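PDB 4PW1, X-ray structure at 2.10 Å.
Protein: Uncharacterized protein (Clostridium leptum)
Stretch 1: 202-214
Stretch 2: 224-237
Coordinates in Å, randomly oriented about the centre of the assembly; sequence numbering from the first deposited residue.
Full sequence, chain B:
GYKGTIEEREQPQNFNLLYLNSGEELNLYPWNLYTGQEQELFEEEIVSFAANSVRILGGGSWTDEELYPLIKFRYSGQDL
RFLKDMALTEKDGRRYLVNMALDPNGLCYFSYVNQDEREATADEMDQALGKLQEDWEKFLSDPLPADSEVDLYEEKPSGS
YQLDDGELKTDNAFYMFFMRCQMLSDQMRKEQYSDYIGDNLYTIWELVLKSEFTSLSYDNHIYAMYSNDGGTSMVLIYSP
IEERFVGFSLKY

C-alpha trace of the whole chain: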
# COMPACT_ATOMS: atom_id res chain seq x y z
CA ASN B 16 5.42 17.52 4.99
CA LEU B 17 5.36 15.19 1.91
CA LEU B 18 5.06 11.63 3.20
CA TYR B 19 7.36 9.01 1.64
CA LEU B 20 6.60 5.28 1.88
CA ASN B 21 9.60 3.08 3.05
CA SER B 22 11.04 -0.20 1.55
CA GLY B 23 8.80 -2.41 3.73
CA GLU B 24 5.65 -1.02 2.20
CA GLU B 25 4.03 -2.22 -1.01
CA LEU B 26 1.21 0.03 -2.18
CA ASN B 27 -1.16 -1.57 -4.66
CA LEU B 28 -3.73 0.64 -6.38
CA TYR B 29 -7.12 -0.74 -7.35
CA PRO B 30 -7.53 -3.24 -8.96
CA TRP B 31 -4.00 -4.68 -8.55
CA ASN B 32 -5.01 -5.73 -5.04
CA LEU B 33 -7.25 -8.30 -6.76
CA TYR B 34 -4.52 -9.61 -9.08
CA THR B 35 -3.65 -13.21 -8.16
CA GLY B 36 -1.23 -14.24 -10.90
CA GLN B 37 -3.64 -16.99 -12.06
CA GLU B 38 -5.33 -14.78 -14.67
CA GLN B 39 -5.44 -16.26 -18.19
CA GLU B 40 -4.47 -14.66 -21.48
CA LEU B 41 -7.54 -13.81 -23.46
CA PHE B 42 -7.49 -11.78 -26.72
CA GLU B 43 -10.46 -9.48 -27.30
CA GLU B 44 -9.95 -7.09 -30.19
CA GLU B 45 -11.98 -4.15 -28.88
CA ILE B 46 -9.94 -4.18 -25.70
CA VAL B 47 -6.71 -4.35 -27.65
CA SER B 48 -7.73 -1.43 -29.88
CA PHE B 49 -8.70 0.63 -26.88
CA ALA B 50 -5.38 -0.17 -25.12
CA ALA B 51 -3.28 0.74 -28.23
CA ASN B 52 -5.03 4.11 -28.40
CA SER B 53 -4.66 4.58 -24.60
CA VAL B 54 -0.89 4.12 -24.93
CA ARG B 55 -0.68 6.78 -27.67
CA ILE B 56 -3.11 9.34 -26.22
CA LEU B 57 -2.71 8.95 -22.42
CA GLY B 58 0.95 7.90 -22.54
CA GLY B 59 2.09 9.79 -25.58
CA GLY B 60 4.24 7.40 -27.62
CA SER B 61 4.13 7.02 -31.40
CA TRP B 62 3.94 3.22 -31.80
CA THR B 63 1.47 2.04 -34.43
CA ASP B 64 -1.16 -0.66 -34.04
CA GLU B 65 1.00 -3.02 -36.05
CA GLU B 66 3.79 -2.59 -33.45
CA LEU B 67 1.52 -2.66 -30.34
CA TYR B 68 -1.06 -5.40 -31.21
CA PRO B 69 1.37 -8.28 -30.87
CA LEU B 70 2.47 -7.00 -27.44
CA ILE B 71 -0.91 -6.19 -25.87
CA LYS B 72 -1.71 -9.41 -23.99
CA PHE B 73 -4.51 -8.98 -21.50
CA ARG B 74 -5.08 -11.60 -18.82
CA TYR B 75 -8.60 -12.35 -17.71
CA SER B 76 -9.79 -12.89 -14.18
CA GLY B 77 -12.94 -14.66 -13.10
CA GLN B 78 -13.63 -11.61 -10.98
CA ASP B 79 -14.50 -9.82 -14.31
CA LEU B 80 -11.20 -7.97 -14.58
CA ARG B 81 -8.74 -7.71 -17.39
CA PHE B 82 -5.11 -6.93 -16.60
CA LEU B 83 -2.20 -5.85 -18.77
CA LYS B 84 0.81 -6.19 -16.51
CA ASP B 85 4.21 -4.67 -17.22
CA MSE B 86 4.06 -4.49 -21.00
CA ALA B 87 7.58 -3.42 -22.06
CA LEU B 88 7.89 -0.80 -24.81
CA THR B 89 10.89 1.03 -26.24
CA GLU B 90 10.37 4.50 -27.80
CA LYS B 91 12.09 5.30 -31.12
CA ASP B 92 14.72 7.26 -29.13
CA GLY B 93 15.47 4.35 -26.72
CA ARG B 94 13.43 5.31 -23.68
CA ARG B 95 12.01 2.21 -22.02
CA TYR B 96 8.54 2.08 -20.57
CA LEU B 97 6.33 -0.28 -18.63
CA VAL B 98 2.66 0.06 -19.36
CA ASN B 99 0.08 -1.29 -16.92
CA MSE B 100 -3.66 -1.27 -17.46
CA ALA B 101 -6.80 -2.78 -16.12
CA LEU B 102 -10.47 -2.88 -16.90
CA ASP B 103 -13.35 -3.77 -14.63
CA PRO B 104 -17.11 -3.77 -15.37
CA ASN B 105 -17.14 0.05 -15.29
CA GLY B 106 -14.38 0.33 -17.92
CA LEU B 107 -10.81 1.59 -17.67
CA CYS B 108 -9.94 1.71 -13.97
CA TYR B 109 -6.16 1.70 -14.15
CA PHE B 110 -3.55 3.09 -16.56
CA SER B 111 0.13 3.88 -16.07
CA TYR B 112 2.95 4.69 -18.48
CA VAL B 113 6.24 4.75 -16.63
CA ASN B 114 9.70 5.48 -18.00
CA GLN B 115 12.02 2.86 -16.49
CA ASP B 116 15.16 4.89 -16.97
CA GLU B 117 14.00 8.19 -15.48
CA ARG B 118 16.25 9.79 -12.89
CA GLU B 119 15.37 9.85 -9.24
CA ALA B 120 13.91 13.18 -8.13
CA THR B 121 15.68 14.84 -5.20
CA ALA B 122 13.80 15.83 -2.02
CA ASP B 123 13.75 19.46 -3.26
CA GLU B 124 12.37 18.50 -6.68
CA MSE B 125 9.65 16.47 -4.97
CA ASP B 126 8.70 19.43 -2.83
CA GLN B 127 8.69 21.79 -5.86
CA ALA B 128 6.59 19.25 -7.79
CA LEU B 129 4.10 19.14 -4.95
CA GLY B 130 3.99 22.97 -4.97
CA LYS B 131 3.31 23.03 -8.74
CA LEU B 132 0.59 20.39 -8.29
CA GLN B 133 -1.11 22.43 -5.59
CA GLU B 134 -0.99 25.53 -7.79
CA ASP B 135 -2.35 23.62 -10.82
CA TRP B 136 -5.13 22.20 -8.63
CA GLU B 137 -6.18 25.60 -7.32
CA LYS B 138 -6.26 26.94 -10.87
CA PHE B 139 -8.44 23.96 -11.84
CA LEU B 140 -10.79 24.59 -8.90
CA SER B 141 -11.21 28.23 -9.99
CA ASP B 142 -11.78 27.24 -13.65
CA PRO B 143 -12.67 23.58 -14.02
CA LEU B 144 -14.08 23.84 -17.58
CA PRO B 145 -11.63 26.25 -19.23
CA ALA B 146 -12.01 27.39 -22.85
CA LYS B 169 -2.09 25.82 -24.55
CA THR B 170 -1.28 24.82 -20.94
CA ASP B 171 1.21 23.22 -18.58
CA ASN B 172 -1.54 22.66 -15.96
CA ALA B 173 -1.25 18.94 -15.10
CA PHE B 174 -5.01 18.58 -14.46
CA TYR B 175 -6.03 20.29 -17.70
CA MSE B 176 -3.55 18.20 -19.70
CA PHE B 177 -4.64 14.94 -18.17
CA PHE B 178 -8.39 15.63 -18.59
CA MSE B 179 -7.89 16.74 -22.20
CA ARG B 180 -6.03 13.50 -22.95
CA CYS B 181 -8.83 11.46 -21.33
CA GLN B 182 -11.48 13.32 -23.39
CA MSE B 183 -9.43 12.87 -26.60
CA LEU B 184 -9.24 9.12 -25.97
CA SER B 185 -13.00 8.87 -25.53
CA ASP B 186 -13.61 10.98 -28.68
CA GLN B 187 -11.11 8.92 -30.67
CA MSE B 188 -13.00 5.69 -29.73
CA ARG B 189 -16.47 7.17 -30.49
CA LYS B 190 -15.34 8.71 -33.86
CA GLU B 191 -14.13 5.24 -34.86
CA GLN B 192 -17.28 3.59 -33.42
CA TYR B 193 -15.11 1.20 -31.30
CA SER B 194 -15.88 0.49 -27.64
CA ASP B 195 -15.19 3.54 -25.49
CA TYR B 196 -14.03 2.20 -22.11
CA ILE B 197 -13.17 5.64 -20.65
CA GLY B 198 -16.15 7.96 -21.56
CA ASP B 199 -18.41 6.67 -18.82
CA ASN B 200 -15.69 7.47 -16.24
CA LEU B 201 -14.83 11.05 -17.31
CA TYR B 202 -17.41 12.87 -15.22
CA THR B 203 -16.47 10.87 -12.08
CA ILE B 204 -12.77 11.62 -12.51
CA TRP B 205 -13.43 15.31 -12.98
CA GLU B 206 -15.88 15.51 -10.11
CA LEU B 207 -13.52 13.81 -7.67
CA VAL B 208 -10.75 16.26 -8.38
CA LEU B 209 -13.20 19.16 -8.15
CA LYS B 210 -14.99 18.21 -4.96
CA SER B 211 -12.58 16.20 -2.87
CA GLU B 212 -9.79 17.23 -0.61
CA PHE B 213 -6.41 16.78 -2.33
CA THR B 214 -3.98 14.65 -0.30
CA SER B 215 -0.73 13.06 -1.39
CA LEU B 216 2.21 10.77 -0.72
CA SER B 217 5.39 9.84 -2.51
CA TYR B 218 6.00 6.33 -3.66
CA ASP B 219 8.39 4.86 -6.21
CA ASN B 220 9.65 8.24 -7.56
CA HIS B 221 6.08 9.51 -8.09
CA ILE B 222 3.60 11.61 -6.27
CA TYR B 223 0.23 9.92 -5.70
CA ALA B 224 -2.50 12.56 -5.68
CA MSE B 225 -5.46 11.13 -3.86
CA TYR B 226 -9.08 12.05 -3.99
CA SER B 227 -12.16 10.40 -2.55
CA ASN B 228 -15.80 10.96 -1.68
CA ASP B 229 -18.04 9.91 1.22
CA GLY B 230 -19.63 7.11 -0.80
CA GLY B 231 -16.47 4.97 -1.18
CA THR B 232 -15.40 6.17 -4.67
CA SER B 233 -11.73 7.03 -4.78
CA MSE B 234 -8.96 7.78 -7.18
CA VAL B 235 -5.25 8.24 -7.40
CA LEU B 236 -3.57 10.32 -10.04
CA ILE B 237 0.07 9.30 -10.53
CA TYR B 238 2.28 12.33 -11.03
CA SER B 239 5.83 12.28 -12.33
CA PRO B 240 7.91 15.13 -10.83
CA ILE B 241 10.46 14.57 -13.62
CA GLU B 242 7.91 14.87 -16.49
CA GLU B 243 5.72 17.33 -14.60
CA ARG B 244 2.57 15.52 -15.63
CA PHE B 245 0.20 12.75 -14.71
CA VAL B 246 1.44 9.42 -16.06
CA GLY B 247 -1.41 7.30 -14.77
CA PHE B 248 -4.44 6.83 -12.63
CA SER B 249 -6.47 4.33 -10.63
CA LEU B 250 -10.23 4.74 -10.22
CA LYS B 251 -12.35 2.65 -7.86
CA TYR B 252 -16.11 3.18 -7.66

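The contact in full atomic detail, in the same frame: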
# COMPACT_ATOMS: atom_id res chain seq x y z
N TYR B 202 -16.76 12.00 -16.19
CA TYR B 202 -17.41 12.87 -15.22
C TYR B 202 -16.90 12.53 -13.79
O TYR B 202 -16.58 13.41 -13.01
CB TYR B 202 -18.94 12.78 -15.29
CG TYR B 202 -19.56 13.64 -14.23
CD1 TYR B 202 -19.75 15.00 -14.45
CD2 TYR B 202 -19.85 13.12 -12.98
CE1 TYR B 202 -20.23 15.82 -13.44
CE2 TYR B 202 -20.32 13.93 -11.95
CZ TYR B 202 -20.50 15.27 -12.19
OH TYR B 202 -20.99 16.09 -11.22
N THR B 203 -16.86 11.25 -13.44
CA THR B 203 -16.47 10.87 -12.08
C THR B 203 -15.04 11.35 -11.77
O THR B 203 -14.77 11.86 -10.70
CB THR B 203 -16.54 9.36 -11.90
OG1 THR B 203 -17.88 8.95 -12.08
CG2 THR B 203 -16.09 8.92 -10.49
N ILE B 204 -14.15 11.20 -12.72
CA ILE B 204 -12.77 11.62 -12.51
C ILE B 204 -12.71 13.12 -12.27
O ILE B 204 -12.06 13.60 -11.31
CB ILE B 204 -11.90 11.18 -13.73
CG1 ILE B 204 -11.80 9.65 -13.79
CG2 ILE B 204 -10.52 11.76 -13.62
CD1 ILE B 204 -11.30 9.14 -15.13
N TRP B 205 -13.39 13.88 -13.12
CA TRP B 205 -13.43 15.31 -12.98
C TRP B 205 -14.03 15.74 -11.66
O TRP B 205 -13.47 16.61 -10.96
CB TRP B 205 -14.22 15.85 -14.17
CG TRP B 205 -14.41 17.28 -14.26
CD1 TRP B 205 -13.54 18.20 -14.80
CD2 TRP B 205 -15.54 18.01 -13.82
NE1 TRP B 205 -14.10 19.46 -14.75
CE2 TRP B 205 -15.33 19.37 -14.15
CE3 TRP B 205 -16.76 17.65 -13.24
CZ2 TRP B 205 -16.29 20.34 -13.91
CZ3 TRP B 205 -17.69 18.64 -12.94
CH2 TRP B 205 -17.45 19.96 -13.28
N GLU B 206 -15.17 15.15 -11.32
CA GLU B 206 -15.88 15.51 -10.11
C GLU B 206 -15.06 15.20 -8.83
O GLU B 206 -15.09 15.97 -7.87
CB GLU B 206 -17.23 14.81 -10.02
CG GLU B 206 -18.08 15.27 -8.85
CD GLU B 206 -19.31 14.41 -8.65
OE1 GLU B 206 -19.07 13.25 -8.30
OE2 GLU B 206 -20.49 14.86 -8.89
N LEU B 207 -14.35 14.09 -8.82
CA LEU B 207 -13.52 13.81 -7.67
C LEU B 207 -12.45 14.85 -7.46
O LEU B 207 -12.26 15.35 -6.31
CB LEU B 207 -12.82 12.49 -7.82
CG LEU B 207 -13.74 11.32 -7.51
CD1 LEU B 207 -13.07 10.06 -8.04
CD2 LEU B 207 -14.04 11.26 -6.03
N VAL B 208 -11.78 15.26 -8.53
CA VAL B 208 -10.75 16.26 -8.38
C VAL B 208 -11.37 17.60 -7.95
O VAL B 208 -10.78 18.39 -7.19
CB VAL B 208 -9.91 16.41 -9.66
CG1 VAL B 208 -8.88 17.52 -9.52
CG2 VAL B 208 -9.20 15.13 -9.93
N LEU B 209 -12.58 17.88 -8.43
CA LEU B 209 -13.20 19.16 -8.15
C LEU B 209 -13.70 19.24 -6.73
O LEU B 209 -13.62 20.29 -6.11
CB LEU B 209 -14.39 19.35 -9.09
CG LEU B 209 -15.19 20.62 -8.97
CD1 LEU B 209 -14.35 21.83 -9.32
CD2 LEU B 209 -16.41 20.55 -9.88
N LYS B 210 -14.23 18.14 -6.21
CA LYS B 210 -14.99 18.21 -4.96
C LYS B 210 -14.30 17.57 -3.78
O LYS B 210 -14.74 17.73 -2.66
CB LYS B 210 -16.36 17.57 -5.14
CG LYS B 210 -17.17 18.34 -6.19
CD LYS B 210 -18.64 18.01 -6.22
CE LYS B 210 -19.35 19.02 -7.13
NZ LYS B 210 -20.76 18.70 -7.42
N SER B 211 -13.23 16.84 -4.00
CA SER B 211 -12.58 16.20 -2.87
C SER B 211 -11.42 17.06 -2.40
O SER B 211 -10.80 17.81 -3.16
CB SER B 211 -12.08 14.81 -3.26
OG SER B 211 -11.26 14.26 -2.20
N GLU B 212 -11.08 16.86 -1.13
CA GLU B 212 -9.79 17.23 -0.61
C GLU B 212 -8.68 16.56 -1.44
O GLU B 212 -8.78 15.40 -1.85
CB GLU B 212 -9.74 16.72 0.85
CG GLU B 212 -8.41 16.91 1.56
CD GLU B 212 -8.43 16.39 3.00
OE1 GLU B 212 -9.11 15.37 3.30
OE2 GLU B 212 -7.73 17.00 3.86
N PHE B 213 -7.59 17.29 -1.65
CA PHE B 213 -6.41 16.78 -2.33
C PHE B 213 -5.38 16.35 -1.26
O PHE B 213 -4.90 17.18 -0.52
CB PHE B 213 -5.88 17.90 -3.19
CG PHE B 213 -4.51 17.69 -3.76
CD1 PHE B 213 -4.02 16.44 -4.04
CD2 PHE B 213 -3.73 18.79 -4.04
CE1 PHE B 213 -2.74 16.29 -4.55
CE2 PHE B 213 -2.46 18.65 -4.56
CZ PHE B 213 -1.96 17.39 -4.83
N THR B 214 -5.07 15.08 -1.18
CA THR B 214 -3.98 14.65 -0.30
C THR B 214 -2.95 13.91 -1.15
O THR B 214 -3.20 13.62 -2.34
CB THR B 214 -4.47 13.76 0.84
OG1 THR B 214 -5.09 12.62 0.29
CG2 THR B 214 -5.42 14.49 1.73
N ALA B 224 -1.52 11.55 -6.04
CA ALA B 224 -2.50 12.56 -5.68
C ALA B 224 -3.82 11.86 -5.47
O ALA B 224 -4.33 11.20 -6.37
CB ALA B 224 -2.63 13.55 -6.80
N MSE B 225 -4.38 12.00 -4.29
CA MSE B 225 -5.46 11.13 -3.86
C MSE B 225 -6.70 11.94 -3.65
O MSE B 225 -6.69 13.04 -3.04
CB MSE B 225 -5.07 10.40 -2.56
CG MSE B 225 -3.87 9.48 -2.83
SE MSE B 225 -2.89 9.20 -1.12
CE MSE B 225 -4.35 9.26 0.13
N TYR B 226 -7.79 11.38 -4.11
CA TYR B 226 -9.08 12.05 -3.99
C TYR B 226 -10.11 11.02 -3.67
O TYR B 226 -10.05 9.93 -4.20
CB TYR B 226 -9.47 12.70 -5.32
CG TYR B 226 -8.48 13.71 -5.77
CD1 TYR B 226 -7.39 13.34 -6.53
CD2 TYR B 226 -8.63 15.04 -5.44
CE1 TYR B 226 -6.46 14.27 -6.93
CE2 TYR B 226 -7.70 15.97 -5.83
CZ TYR B 226 -6.60 15.57 -6.57
OH TYR B 226 -5.65 16.48 -6.99
N SER B 227 -11.09 11.37 -2.85
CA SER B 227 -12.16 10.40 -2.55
C SER B 227 -13.43 11.08 -2.12
O SER B 227 -13.42 12.24 -1.75
CB SER B 227 -11.68 9.41 -1.47
OG SER B 227 -11.28 10.09 -0.33
N ASN B 228 -14.55 10.38 -2.18
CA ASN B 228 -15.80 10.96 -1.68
C ASN B 228 -16.37 10.10 -0.58
O ASN B 228 -15.87 9.01 -0.31
CB ASN B 228 -16.81 11.18 -2.83
CG ASN B 228 -17.36 9.89 -3.39
OD1 ASN B 228 -17.33 8.82 -2.76
ND2 ASN B 228 -17.85 9.97 -4.61
N ASP B 229 -17.42 10.60 0.07
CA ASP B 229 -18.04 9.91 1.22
C ASP B 229 -18.58 8.53 0.88
O ASP B 229 -18.60 7.64 1.73
CB ASP B 229 -19.20 10.75 1.78
CG ASP B 229 -18.75 12.11 2.27
OD1 ASP B 229 -17.62 12.22 2.78
OD2 ASP B 229 -19.54 13.07 2.15
N GLY B 230 -19.02 8.35 -0.36
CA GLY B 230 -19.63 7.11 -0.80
C GLY B 230 -18.69 5.98 -1.19
O GLY B 230 -19.14 5.01 -1.78
N GLY B 231 -17.40 6.08 -0.88
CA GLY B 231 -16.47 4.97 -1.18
C GLY B 231 -15.74 5.04 -2.52
O GLY B 231 -14.78 4.28 -2.74
N THR B 232 -16.15 5.94 -3.41
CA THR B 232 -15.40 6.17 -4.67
C THR B 232 -14.06 6.86 -4.40
O THR B 232 -14.00 7.82 -3.65
CB THR B 232 -16.19 7.02 -5.65
OG1 THR B 232 -17.39 6.34 -5.96
CG2 THR B 232 -15.40 7.26 -6.95
N SER B 233 -12.99 6.36 -4.97
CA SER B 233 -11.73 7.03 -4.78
C SER B 233 -10.84 6.90 -5.99
O SER B 233 -11.00 6.00 -6.84
CB SER B 233 -11.05 6.50 -3.49
OG SER B 233 -10.58 5.20 -3.68
N MSE B 234 -9.88 7.80 -6.08
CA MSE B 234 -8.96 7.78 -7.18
C MSE B 234 -7.60 8.22 -6.76
O MSE B 234 -7.45 8.95 -5.78
CB MSE B 234 -9.58 8.62 -8.28
CG MSE B 234 -8.54 9.14 -9.23
SE MSE B 234 -9.41 10.13 -10.71
CE MSE B 234 -9.67 11.54 -9.59
N VAL B 235 -6.60 7.76 -7.50
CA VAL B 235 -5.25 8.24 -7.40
C VAL B 235 -4.78 8.64 -8.77
O VAL B 235 -4.97 7.92 -9.74
CB VAL B 235 -4.33 7.15 -6.84
CG1 VAL B 235 -2.91 7.65 -6.78
CG2 VAL B 235 -4.79 6.71 -5.49
N LEU B 236 -4.27 9.86 -8.85
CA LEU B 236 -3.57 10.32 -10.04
C LEU B 236 -2.07 10.20 -9.77
O LEU B 236 -1.60 10.65 -8.76
CB LEU B 236 -3.94 11.77 -10.33
CG LEU B 236 -5.36 11.97 -10.80
CD1 LEU B 236 -5.69 13.46 -10.89
CD2 LEU B 236 -5.55 11.32 -12.17
N ILE B 237 -1.34 9.58 -10.70
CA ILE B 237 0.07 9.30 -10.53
C ILE B 237 0.88 10.34 -11.27
O ILE B 237 0.88 10.38 -12.52
CB ILE B 237 0.42 7.90 -11.11
CG1 ILE B 237 -0.45 6.85 -10.44
CG2 ILE B 237 1.90 7.60 -10.95
CD1 ILE B 237 -0.33 5.50 -11.11
O HOH W 1 -7.69 12.94 -0.50

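Helix segment 202-210 packs almost at right angles across the hairpin formed by strands 224-227 and 233-237, and the chain beyond it then pairs with the strand at Met225. Leu207, whose CA-to-CB bond points toward the hairpin, is in the mt conformation (chi1 -79°, chi2 165°). This sets its methyls against the two ends of the connecting turn: CD1 lies 3.8 Å from Thr232 CG2, while CD2 lies 4.0 Å from Asn228 N. Selenomethionine Met234 extends along chi1 and chi2 (both t) and then bends at chi3 (77°, p), so that its tip follows the helix surface. Its SE rests 3.5 Å from Ile204 CG2, and its CE lies 3.6 Å from Val208 CG2 and 3.7 Å from Leu207 CB.

Tyr226, with chi1 m and chi2 88°, lays its ring beneath Val208. The t rotamer of Val208 places CG2 4.1 Å from the ring centroid and 8° off the ring normal, a CH-pi contact over the face; the same methyl reaches Leu236 CD1 at 4.0 Å. Phe213 (chi1 168°) runs nearly parallel to the Tyr226 ring, with planes at 12°, but the centroids are 5.5 Å apart and the rings barely overlap. This offset brings Tyr226 OH over one face of Phe213, 3.4 Å from Phe213 CD1, and the buried hydroxyl has no polar partner in the model. Phe213 CE1 also meets Ala224 CB at 3.5 Å.

Ser211, the first residue to leave helical geometry, turns its side chain (chi1 t) to the strand, where OG accepts a hydrogen bond from Ser227 N at 3.0 Å. Beyond it, Thr214 and Met225 form an antiparallel pair through Met225 N to Thr214 O (2.8 Å) and Thr214 N to Met225 O (3.2 Å). The p rotamer of Thr214 sets OG1 2.7 Å from the O atom of water 1, which donates to Met225 O at 2.7 Å.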